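PDB 2C3G: alpha-amylase G-6 from Bacillus halodurans, which probably binds starch through the family 26 carbohydrate-binding module described here, one part of a longer amylase. Local coordinates for residues L22-N28 with V57-L63; Y45-W49 with V94-G98; G6-K12 with D83-D89. One frame throughout, in Å; residues are numbered along the deposited sequence.

Interaction 1 of 3, residues L22-N28 with V57-L63; sequences LYYYDTN and VESVRLL
Leu22, Tyr24 and Thr27 meet Val60 and Leu62 on the buried, closely packed face of two antiparallel strands. Thr27 CG2 lies 3.7 Å from Val60 CG2 and also reaches the edge of the Tyr24 ring. The Val60 methyl CG2 thus fills the corner between threonine and tyrosine. Further along, Leu22 CD1 and Leu62 CD1 come within 4.0 Å, their side chains crossing obliquely. The polar end of Thr27 turns elsewhere, with OG1 bonded to Glu33 and to the backbone N of Val31. This face belongs to a beta-sandwich: Leu22, Tyr24 and Val60 also touch Ile54, and Leu62 touches Ile9, both in the facing sheet. Backbone pairs Tyr23–Leu63 and Tyr25–Arg61 hold the strands together before the chain turns a corner at Asp26. Around this corner, between Tyr25 and Asn28, the register slips by one. Separately, a classic bulge sets Glu58 and Ser59 against Asn28, whose O accepts from both N atoms, Glu58 N at 2.8 Å. On the other face Tyr23, Tyr25, Arg61 and Ser59 are only partly buried. With CG between the backbone N and the carbonyl carbon (chi1 56°), the Tyr25 ring swings under Arg61, whose CB sits over one face, 3.6 Å from the centroid; the Tyr25 OH bonds to Gly79 N. Leu63 CD1 comes to the edges of two rings, 3.7 Å from CD2 of Tyr23 and somewhat farther from Tyr25. The loose margin is where Arg61 runs past Asp26, its methylene CD against the carboxylate. NH2 makes only a weak, bent salt bridge to Asp26 OD2 at 3.3 Å, the carboxylate and guanidinium planes 38° apart. A water donates to Asp26 O and lies 2.7 Å from Ser59 OG.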
loop_
_atom_site.group_PDB
_atom_site.type_symbol
_atom_site.label_atom_id
_atom_site.label_comp_id
_atom_site.label_asym_id
_atom_site.label_seq_id
_atom_site.Cartn_x
_atom_site.Cartn_y
_atom_site.Cartn_z
ATOM N N LEU A 22 5.195 -1.327 0.553
ATOM C CA LEU A 22 4.084 -0.571 1.139
ATOM C C LEU A 22 4.435 -0.050 2.536
ATOM O O LEU A 22 4.499 -0.807 3.494
ATOM C CB LEU A 22 2.787 -1.403 1.181
ATOM C CG LEU A 22 1.553 -0.629 1.689
ATOM C CD1 LEU A 22 1.087 0.412 0.668
ATOM C CD2 LEU A 22 0.397 -1.534 2.136
ATOM N N TYR A 23 4.644 1.254 2.641
ATOM C CA TYR A 23 4.901 1.873 3.930
ATOM C C TYR A 23 3.600 2.438 4.513
ATOM O O TYR A 23 2.849 3.117 3.817
ATOM C CB TYR A 23 5.978 2.972 3.812
ATOM C CG TYR A 23 6.239 3.659 5.133
ATOM C CD1 TYR A 23 6.814 2.964 6.189
ATOM C CD2 TYR A 23 5.868 4.994 5.339
ATOM C CE1 TYR A 23 7.031 3.575 7.399
ATOM C CE2 TYR A 23 6.096 5.614 6.548
ATOM C CZ TYR A 23 6.669 4.895 7.575
ATOM O OH TYR A 23 6.897 5.487 8.792
ATOM N N TYR A 24 3.359 2.145 5.788
ATOM C CA TYR A 24 2.129 2.542 6.499
ATOM C C TYR A 24 2.370 2.797 7.990
ATOM O O TYR A 24 3.169 2.121 8.639
ATOM C CB TYR A 24 1.011 1.500 6.332
ATOM C CG TYR A 24 1.355 0.141 6.881
ATOM C CD1 TYR A 24 2.051 -0.779 6.104
ATOM C CD2 TYR A 24 0.985 -0.229 8.178
ATOM C CE1 TYR A 24 2.384 -2.016 6.592
ATOM C CE2 TYR A 24 1.307 -1.484 8.686
ATOM C CZ TYR A 24 2.019 -2.375 7.879
ATOM O OH TYR A 24 2.352 -3.631 8.340
ATOM N N TYR A 25 1.649 3.782 8.518
ATOM C CA TYR A 25 1.777 4.183 9.914
ATOM C C TYR A 25 0.390 4.553 10.468
ATOM O O TYR A 25 -0.626 4.238 9.849
ATOM C CB TYR A 25 2.793 5.334 10.058
ATOM C CG TYR A 25 2.474 6.548 9.210
ATOM C CD1 TYR A 25 2.785 6.570 7.859
ATOM C CD2 TYR A 25 1.869 7.676 9.761
ATOM C CE1 TYR A 25 2.510 7.657 7.076
ATOM C CE2 TYR A 25 1.579 8.789 8.969
ATOM C CZ TYR A 25 1.907 8.771 7.627
ATOM O OH TYR A 25 1.636 9.840 6.798
ATOM N N ASP A 26 0.349 5.272 11.592
ATOM C CA ASP A 26 -0.855 5.358 12.423
ATOM C C ASP A 26 -2.027 4.476 11.977
ATOM O O ASP A 26 -2.993 4.923 11.397
ATOM C CB ASP A 26 -1.213 6.782 12.986
ATOM C CG ASP A 26 -1.706 7.787 11.935
ATOM O OD1 ASP A 26 -0.851 8.416 11.265
ATOM O OD2 ASP A 26 -2.916 8.099 11.789
ATOM N N THR A 27 -1.834 3.192 12.263
ATOM C CA THR A 27 -2.798 2.120 12.120
ATOM C C THR A 27 -3.840 2.213 13.216
ATOM O O THR A 27 -3.541 2.654 14.330
ATOM C CB THR A 27 -2.062 0.754 12.266
ATOM O OG1 THR A 27 -1.303 0.737 13.488
ATOM C CG2 THR A 27 -0.981 0.569 11.179
ATOM N N ASN A 28 -5.055 1.780 12.907
ATOM C CA ASN A 28 -6.118 1.692 13.903
ATOM C C ASN A 28 -7.011 0.495 13.531
ATOM O O ASN A 28 -7.556 0.454 12.424
ATOM C CB ASN A 28 -6.907 3.028 13.972
ATOM C CG ASN A 28 -8.066 3.002 14.997
ATOM O OD1 ASN A 28 -8.099 2.174 15.907
ATOM N ND2 ASN A 28 -9.021 3.933 14.842
ATOM N N VAL A 57 -6.158 -4.206 10.533
ATOM C CA VAL A 57 -6.316 -2.747 10.462
ATOM C C VAL A 57 -7.668 -2.335 9.843
ATOM O O VAL A 57 -8.112 -2.951 8.895
ATOM C CB VAL A 57 -5.119 -2.175 9.653
ATOM C CG1 VAL A 57 -5.289 -2.393 8.145
ATOM C CG2 VAL A 57 -4.903 -0.754 9.930
ATOM N N GLU A 58 -8.335 -1.318 10.393
ATOM C CA GLU A 58 -9.503 -0.706 9.730
ATOM C C GLU A 58 -9.149 0.592 9.008
ATOM O O GLU A 58 -9.807 0.965 8.035
ATOM C CB GLU A 58 -10.645 -0.436 10.709
ATOM C CG GLU A 58 -10.848 -1.519 11.758
ATOM C CD GLU A 58 -12.085 -2.338 11.504
ATOM O OE1 GLU A 58 -12.276 -2.760 10.342
ATOM O OE2 GLU A 58 -12.867 -2.576 12.455
ATOM N N SER A 59 -8.128 1.294 9.503
ATOM C CA SER A 59 -7.585 2.455 8.807
ATOM C C SER A 59 -6.081 2.531 8.985
ATOM O O SER A 59 -5.549 1.934 9.904
ATOM C CB SER A 59 -8.305 3.757 9.204
ATOM O OG SER A 59 -8.206 4.032 10.583
ATOM N N VAL A 60 -5.421 3.274 8.103
ATOM C CA VAL A 60 -3.969 3.291 7.943
ATOM C C VAL A 60 -3.654 4.584 7.220
ATOM O O VAL A 60 -4.555 5.227 6.660
ATOM C CB VAL A 60 -3.494 2.054 7.111
ATOM C CG1 VAL A 60 -2.800 2.422 5.782
ATOM C CG2 VAL A 60 -2.677 1.114 7.933
ATOM N N ARG A 61 -2.381 4.978 7.268
ATOM C CA ARG A 61 -1.845 6.055 6.454
ATOM C C ARG A 61 -0.757 5.408 5.636
ATOM O O ARG A 61 0.086 4.737 6.195
ATOM C CB ARG A 61 -1.246 7.160 7.340
ATOM C CG ARG A 61 -1.989 8.471 7.293
ATOM C CD ARG A 61 -2.389 8.979 8.647
ATOM N NE ARG A 61 -2.936 10.341 8.574
ATOM C CZ ARG A 61 -4.086 10.734 9.117
ATOM N NH1 ARG A 61 -4.480 11.983 8.982
ATOM N NH2 ARG A 61 -4.856 9.888 9.781
ATOM N N LEU A 62 -0.768 5.594 4.317
ATOM C CA LEU A 62 0.186 4.855 3.478
ATOM C C LEU A 62 0.929 5.605 2.356
ATOM O O LEU A 62 0.451 6.577 1.782
ATOM C CB LEU A 62 -0.457 3.559 2.946
ATOM C CG LEU A 62 -1.576 3.645 1.891
ATOM C CD1 LEU A 62 -0.992 3.808 0.494
ATOM C CD2 LEU A 62 -2.477 2.426 1.983
ATOM N N LEU A 63 2.122 5.118 2.055
ATOM C CA LEU A 63 2.850 5.556 0.866
ATOM C C LEU A 63 3.389 4.330 0.135
ATOM O O LEU A 63 3.721 3.333 0.755
ATOM C CB LEU A 63 4.020 6.482 1.239
ATOM C CG LEU A 63 3.739 7.794 1.974
ATOM C CD1 LEU A 63 4.146 7.679 3.444
ATOM C CD2 LEU A 63 4.465 8.938 1.323
HETATM O O HOH W 1 -5.964 5.381 11.123
#

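Interaction 2 of 3, residues Y45-W49 with V94-G98; sequences YEGDW and VDRPG. With CD (cadmium ion), chain B.
Arg96 reaches from the C-terminal loop across to a beta-hairpin whose type II' turn runs from Glu46 to Trp49, with a classic bulge where Tyr45 N and Glu46 N both bond to Trp49 O. The Arg96 chain is extended from CG to NE, with CG lying anti to the backbone N (chi1 -163°), and this carries the guanidinium to the hairpin. There NH2 forms a salt bridge to Glu46 OE2 at 2.8 Å, while NH1 adds a weak second bond to the same oxygen. Trp49 CD1 lies over one face of the guanidinium, 4.2 Å from Arg96 NH2. At its far end the indole meets the proline ring, with Trp49 CZ2 3.7 Å from Pro97 CD; Trp87 adjoins this group, edge-to-face with Trp49 and touching both Arg96 and Pro97. Asp48, at the turn, chelates a cadmium ion that Asp15 also binds. Arg96 NH1 reaches the edge of the Tyr45 ring, and one water links this nitrogen to Tyr45 OH, 3.1 Å from NH1. A leucine in place of Arg96 would probably leave the Glu46 carboxylate without its charged mate and the Tyr45 ring without its polar neighbour. Glu46 OE2 receives NH2 on its anti lone pair, the carboxylate standing nearly perpendicular, at 86°, to the guanidinium plane.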
loop_
_atom_site.group_PDB
_atom_site.type_symbol
_atom_site.label_atom_id
_atom_site.label_comp_id
_atom_site.label_asym_id
_atom_site.label_seq_id
_atom_site.Cartn_x
_atom_site.Cartn_y
_atom_site.Cartn_z
ATOM N N TYR A 45 0.910 -9.077 -8.582
ATOM C CA TYR A 45 -0.432 -9.590 -8.778
ATOM C C TYR A 45 -0.629 -9.981 -10.260
ATOM O O TYR A 45 -0.866 -11.155 -10.582
ATOM C CB TYR A 45 -1.492 -8.602 -8.269
ATOM C CG TYR A 45 -2.907 -9.040 -8.554
ATOM C CD1 TYR A 45 -3.459 -10.145 -7.924
ATOM C CD2 TYR A 45 -3.688 -8.362 -9.484
ATOM C CE1 TYR A 45 -4.794 -10.561 -8.198
ATOM C CE2 TYR A 45 -5.008 -8.776 -9.784
ATOM C CZ TYR A 45 -5.557 -9.864 -9.135
ATOM O OH TYR A 45 -6.852 -10.251 -9.447
ATOM N N GLU A 46 -0.522 -8.990 -11.146
ATOM C CA GLU A 46 -0.794 -9.181 -12.571
ATOM C C GLU A 46 -0.548 -7.877 -13.343
ATOM O O GLU A 46 -0.982 -6.805 -12.936
ATOM C CB GLU A 46 -2.199 -9.772 -12.776
ATOM C CG GLU A 46 -3.026 -9.092 -13.839
ATOM C CD GLU A 46 -3.853 -10.045 -14.676
ATOM O OE1 GLU A 46 -3.413 -11.182 -14.918
ATOM O OE2 GLU A 46 -4.940 -9.621 -15.126
ATOM N N GLY A 47 0.182 -7.976 -14.441
ATOM C CA GLY A 47 0.593 -6.821 -15.224
ATOM C C GLY A 47 1.498 -5.956 -14.378
ATOM O O GLY A 47 2.441 -6.458 -13.760
ATOM N N ASP A 48 1.209 -4.663 -14.316
ATOM C CA ASP A 48 1.967 -3.776 -13.429
ATOM C C ASP A 48 1.297 -3.645 -12.071
ATOM O O ASP A 48 1.693 -2.807 -11.292
ATOM C CB ASP A 48 2.118 -2.390 -14.049
ATOM C CG ASP A 48 2.816 -2.418 -15.391
ATOM O OD1 ASP A 48 3.643 -3.305 -15.623
ATOM O OD2 ASP A 48 2.624 -1.576 -16.267
ATOM N N TRP A 49 0.266 -4.453 -11.791
ATOM C CA TRP A 49 -0.359 -4.453 -10.453
ATOM C C TRP A 49 0.425 -5.280 -9.417
ATOM O O TRP A 49 0.827 -6.398 -9.658
ATOM C CB TRP A 49 -1.833 -4.899 -10.473
ATOM C CG TRP A 49 -2.801 -3.939 -11.179
ATOM C CD1 TRP A 49 -3.310 -4.058 -12.452
ATOM C CD2 TRP A 49 -3.373 -2.736 -10.636
ATOM N NE1 TRP A 49 -4.143 -2.995 -12.736
ATOM C CE2 TRP A 49 -4.196 -2.167 -11.638
ATOM C CE3 TRP A 49 -3.237 -2.055 -9.416
ATOM C CZ2 TRP A 49 -4.927 -0.976 -11.429
ATOM C CZ3 TRP A 49 -3.948 -0.888 -9.213
ATOM C CH2 TRP A 49 -4.772 -0.353 -10.222
ATOM N N VAL A 94 -12.193 1.198 -5.694
ATOM C CA VAL A 94 -12.502 0.073 -4.799
ATOM C C VAL A 94 -12.348 -1.297 -5.441
ATOM O O VAL A 94 -11.779 -2.198 -4.815
ATOM C CB VAL A 94 -13.901 0.182 -4.095
ATOM C CG1 VAL A 94 -14.037 1.533 -3.424
ATOM C CG2 VAL A 94 -15.082 -0.100 -5.084
ATOM N N ASP A 95 -12.873 -1.448 -6.665
ATOM C CA ASP A 95 -12.615 -2.620 -7.500
ATOM C C ASP A 95 -11.621 -2.294 -8.623
ATOM O O ASP A 95 -11.448 -1.132 -8.993
ATOM C CB ASP A 95 -13.907 -3.189 -8.113
ATOM C CG ASP A 95 -15.111 -3.133 -7.157
ATOM O OD1 ASP A 95 -15.027 -3.666 -6.014
ATOM O OD2 ASP A 95 -16.184 -2.580 -7.489
ATOM N N ARG A 96 -10.993 -3.333 -9.175
ATOM C CA ARG A 96 -10.074 -3.206 -10.302
ATOM C C ARG A 96 -10.630 -2.299 -11.418
ATOM O O ARG A 96 -11.763 -2.495 -11.850
ATOM C CB ARG A 96 -9.740 -4.590 -10.854
ATOM C CG ARG A 96 -8.500 -4.619 -11.731
ATOM C CD ARG A 96 -8.025 -6.010 -12.040
ATOM N NE ARG A 96 -7.084 -6.030 -13.146
ATOM C CZ ARG A 96 -6.359 -7.079 -13.489
ATOM N NH1 ARG A 96 -6.449 -8.220 -12.816
ATOM N NH2 ARG A 96 -5.534 -6.991 -14.514
ATOM N N PRO A 97 -9.867 -1.286 -11.847
ATOM C CA PRO A 97 -10.269 -0.463 -13.002
ATOM C C PRO A 97 -10.381 -1.296 -14.291
ATOM O O PRO A 97 -9.605 -2.239 -14.511
ATOM C CB PRO A 97 -9.155 0.584 -13.106
ATOM C CG PRO A 97 -8.501 0.588 -11.778
ATOM C CD PRO A 97 -8.622 -0.794 -11.227
ATOM N N GLY A 98 -11.375 -0.974 -15.112
ATOM C CA GLY A 98 -11.653 -1.744 -16.318
ATOM C C GLY A 98 -13.051 -2.342 -16.370
ATOM O O GLY A 98 -13.280 -3.349 -17.055
HETATM CD CD CD B . 4.768 -2.297 -17.396
HETATM O O HOH W 2 -8.804 -8.957 -10.905
HETATM O O HOH W 3 5.153 -1.335 -19.074
#

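Interaction 3 of 3, residues G6-K12 with D83-D89; sequences GLTIYFK and DQDGWFD. With CD (cadmium ion), chain C.
Tyr10 and Trp87 stack face to face, the phenol ring over the six-membered ring of the indole with centroids 3.6 Å apart and planes only 5° from parallel. The side chains lie alongside each other and point the same way, both rings rising from the same face of the sheet: strand 6-12 and strand 86-88 are the parallel pair within the mixed sheet of this beta-sandwich. Matching first torsions, -62° for Tyr10 and a similar value for Trp87, set each CG anti to its carbonyl carbon and bring the rings into step. Tyr10 CB also makes a CH-pi contact over the six-membered ring of Trp87, while Gly86 O lies at the edge of the phenol ring. Tyr45 and Trp49 add edge-to-face contacts, one to each ring of the stack. On the buried face, Phe11 CE1 reaches the edge of the Phe88 ring, 4.0 Å from CD2. Phe11 stacks on Phe64 and Phe88 meets Trp72, Phe80 and Trp92, so the pair belongs to an aromatic interior. Straight backbone bonds tie the strands, with Phe88 N 2.8 Å from Tyr10 O and Lys12 N 3.0 Å from Phe88 O. Near the strand end, Asp89 chelates a cadmium ion through OD1 at 2.1 Å and OD2 at 2.4 Å; His93 NE2 binds the same metal, and Glu91 N bonds to OD2. Toward the other end the strand gives way to a loop, where Leu7 lays its methyls along the backbone of Asp83 and Gln84. Here a carboxylate takes over from backbone pairing: Thr8 N donates to Asp85 OD2 at 2.8 Å, approaching from 47° above the carboxylate plane.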
loop_
_atom_site.group_PDB
_atom_site.type_symbol
_atom_site.label_atom_id
_atom_site.label_comp_id
_atom_site.label_asym_id
_atom_site.label_seq_id
_atom_site.Cartn_x
_atom_site.Cartn_y
_atom_site.Cartn_z
ATOM N N GLY A 6 -8.612 -7.071 6.937
ATOM C CA GLY A 6 -7.747 -5.926 7.073
ATOM C C GLY A 6 -7.830 -4.983 5.888
ATOM O O GLY A 6 -8.921 -4.677 5.374
ATOM N N LEU A 7 -6.671 -4.482 5.459
ATOM C CA LEU A 7 -6.689 -3.559 4.327
ATOM C C LEU A 7 -5.835 -4.097 3.198
ATOM O O LEU A 7 -4.625 -4.214 3.350
ATOM C CB LEU A 7 -6.306 -2.132 4.780
ATOM C CG LEU A 7 -7.351 -0.990 4.881
ATOM C CD1 LEU A 7 -8.824 -1.385 5.012
ATOM C CD2 LEU A 7 -7.004 -0.004 5.991
ATOM N N THR A 8 -6.480 -4.498 2.102
ATOM C CA THR A 8 -5.788 -4.968 0.902
ATOM C C THR A 8 -5.581 -3.783 -0.022
ATOM O O THR A 8 -6.497 -3.009 -0.277
ATOM C CB THR A 8 -6.579 -6.073 0.154
ATOM O OG1 THR A 8 -6.723 -7.209 0.999
ATOM C CG2 THR A 8 -5.749 -6.612 -1.049
ATOM N N ILE A 9 -4.362 -3.617 -0.499
ATOM C CA ILE A 9 -4.048 -2.484 -1.337
ATOM C C ILE A 9 -3.376 -3.013 -2.589
ATOM O O ILE A 9 -2.495 -3.857 -2.498
ATOM C CB ILE A 9 -3.212 -1.402 -0.528
ATOM C CG1 ILE A 9 -4.158 -0.454 0.225
ATOM C CG2 ILE A 9 -2.477 -0.431 -1.436
ATOM C CD1 ILE A 9 -4.654 -0.928 1.495
ATOM N N TYR A 10 -3.840 -2.562 -3.754
ATOM C CA TYR A 10 -3.214 -2.912 -5.028
ATOM C C TYR A 10 -2.612 -1.669 -5.612
ATOM O O TYR A 10 -3.221 -0.610 -5.590
ATOM C CB TYR A 10 -4.204 -3.482 -6.042
ATOM C CG TYR A 10 -4.870 -4.756 -5.622
ATOM C CD1 TYR A 10 -4.439 -5.986 -6.116
ATOM C CD2 TYR A 10 -5.932 -4.728 -4.726
ATOM C CE1 TYR A 10 -5.068 -7.169 -5.728
ATOM C CE2 TYR A 10 -6.566 -5.883 -4.326
ATOM C CZ TYR A 10 -6.131 -7.094 -4.827
ATOM O OH TYR A 10 -6.756 -8.223 -4.428
ATOM N N PHE A 11 -1.402 -1.815 -6.130
ATOM C CA PHE A 11 -0.664 -0.699 -6.655
ATOM C C PHE A 11 -0.272 -0.931 -8.111
ATOM O O PHE A 11 0.339 -1.929 -8.437
ATOM C CB PHE A 11 0.579 -0.518 -5.785
ATOM C CG PHE A 11 1.443 0.618 -6.201
ATOM C CD1 PHE A 11 0.884 1.858 -6.496
ATOM C CD2 PHE A 11 2.800 0.448 -6.292
ATOM C CE1 PHE A 11 1.676 2.915 -6.887
ATOM C CE2 PHE A 11 3.605 1.489 -6.696
ATOM C CZ PHE A 11 3.034 2.735 -6.993
ATOM N N LYS A 12 -0.614 0.008 -8.982
ATOM C CA LYS A 12 -0.140 -0.046 -10.349
ATOM C C LYS A 12 1.196 0.666 -10.406
ATOM O O LYS A 12 1.262 1.912 -10.382
ATOM C CB LYS A 12 -1.141 0.556 -11.322
ATOM C CG LYS A 12 -0.712 0.330 -12.733
ATOM C CD LYS A 12 -1.808 -0.210 -13.580
ATOM C CE LYS A 12 -2.095 0.749 -14.688
ATOM N NZ LYS A 12 -2.805 0.073 -15.818
ATOM N N ASP A 83 -8.529 2.948 5.594
ATOM C CA ASP A 83 -9.985 3.117 5.631
ATOM C C ASP A 83 -10.865 2.175 4.780
ATOM O O ASP A 83 -11.936 1.794 5.219
ATOM C CB ASP A 83 -10.440 4.562 5.886
ATOM C CG ASP A 83 -11.907 4.800 5.597
ATOM O OD1 ASP A 83 -12.721 4.984 6.546
ATOM O OD2 ASP A 83 -12.317 4.878 4.425
ATOM N N GLN A 84 -10.361 1.736 3.631
ATOM C CA GLN A 84 -11.056 0.820 2.733
ATOM C C GLN A 84 -10.011 0.177 1.779
ATOM O O GLN A 84 -9.004 0.792 1.495
ATOM C CB GLN A 84 -12.128 1.594 1.947
ATOM C CG GLN A 84 -13.072 0.748 1.111
ATOM C CD GLN A 84 -14.104 1.571 0.304
ATOM O OE1 GLN A 84 -15.196 1.065 -0.025
ATOM N NE2 GLN A 84 -13.754 2.793 -0.041
ATOM N N ASP A 85 -10.232 -1.059 1.318
ATOM C CA ASP A 85 -9.446 -1.605 0.183
ATOM C C ASP A 85 -9.810 -0.742 -1.062
ATOM O O ASP A 85 -10.802 -0.053 -0.996
ATOM C CB ASP A 85 -9.822 -3.079 -0.075
ATOM C CG ASP A 85 -9.991 -3.901 1.184
ATOM O OD1 ASP A 85 -10.934 -4.714 1.235
ATOM O OD2 ASP A 85 -9.234 -3.870 2.171
ATOM N N GLY A 86 -9.050 -0.636 -2.164
ATOM C CA GLY A 86 -7.654 -0.853 -2.291
ATOM C C GLY A 86 -6.975 -0.822 -3.665
ATOM O O GLY A 86 -5.975 -1.405 -3.671
ATOM N N TRP A 87 -7.442 -0.213 -4.775
ATOM C CA TRP A 87 -6.634 -0.176 -6.061
ATOM C C TRP A 87 -6.195 1.219 -6.504
ATOM O O TRP A 87 -7.018 2.032 -6.932
ATOM C CB TRP A 87 -7.325 -0.847 -7.294
ATOM C CG TRP A 87 -7.815 -2.184 -7.079
ATOM C CD1 TRP A 87 -8.787 -2.553 -6.200
ATOM C CD2 TRP A 87 -7.373 -3.387 -7.725
ATOM N NE1 TRP A 87 -8.977 -3.913 -6.252
ATOM C CE2 TRP A 87 -8.120 -4.449 -7.185
ATOM C CE3 TRP A 87 -6.409 -3.675 -8.713
ATOM C CZ2 TRP A 87 -7.942 -5.795 -7.591
ATOM C CZ3 TRP A 87 -6.215 -4.999 -9.108
ATOM C CH2 TRP A 87 -6.997 -6.042 -8.559
ATOM N N PHE A 88 -4.889 1.492 -6.455
ATOM C CA PHE A 88 -4.388 2.804 -6.858
ATOM C C PHE A 88 -3.609 2.826 -8.193
ATOM O O PHE A 88 -2.590 2.192 -8.303
ATOM C CB PHE A 88 -3.548 3.388 -5.727
ATOM C CG PHE A 88 -3.043 4.766 -6.007
ATOM C CD1 PHE A 88 -3.855 5.881 -5.805
ATOM C CD2 PHE A 88 -1.763 4.954 -6.490
ATOM C CE1 PHE A 88 -3.365 7.171 -6.033
ATOM C CE2 PHE A 88 -1.277 6.220 -6.720
ATOM C CZ PHE A 88 -2.074 7.332 -6.480
ATOM N N ASP A 89 -4.110 3.562 -9.190
ATOM C CA ASP A 89 -3.410 3.766 -10.462
ATOM C C ASP A 89 -3.130 5.242 -10.777
ATOM O O ASP A 89 -3.010 5.622 -11.935
ATOM C CB ASP A 89 -4.239 3.198 -11.603
ATOM C CG ASP A 89 -5.553 3.923 -11.798
ATOM O OD1 ASP A 89 -6.414 3.290 -12.493
ATOM O OD2 ASP A 89 -5.862 5.098 -11.349
HETATM CD CD CD C . -7.812 4.883 -12.666
HETATM O O HOH W 4 -5.271 1.951 -14.467
HETATM O O HOH W 5 -9.161 4.074 -14.319
#

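In the fold
The segments of interaction 3 lie far apart in the chain, and both segments of interaction 1 fall between them; interaction 2 interleaves with each. Interaction 3 pairs two inner strands of the five-stranded mixed sheet, one near each terminus, and interaction 2 lays the C-terminal loop on the same sheet. Interaction 1 joins two strands of the three-stranded antiparallel sheet, which packs on the first through Leu62–Ile9 and Val57–Leu7; the centres of interactions 1 and 3 are about 11 Å apart. Interaction 2 lies about 10 Å from interaction 3, centre to centre, and joins it through Trp49 and Trp87; its centre is about 20 Å from that of interaction 1, on the opposite side of the module's centre.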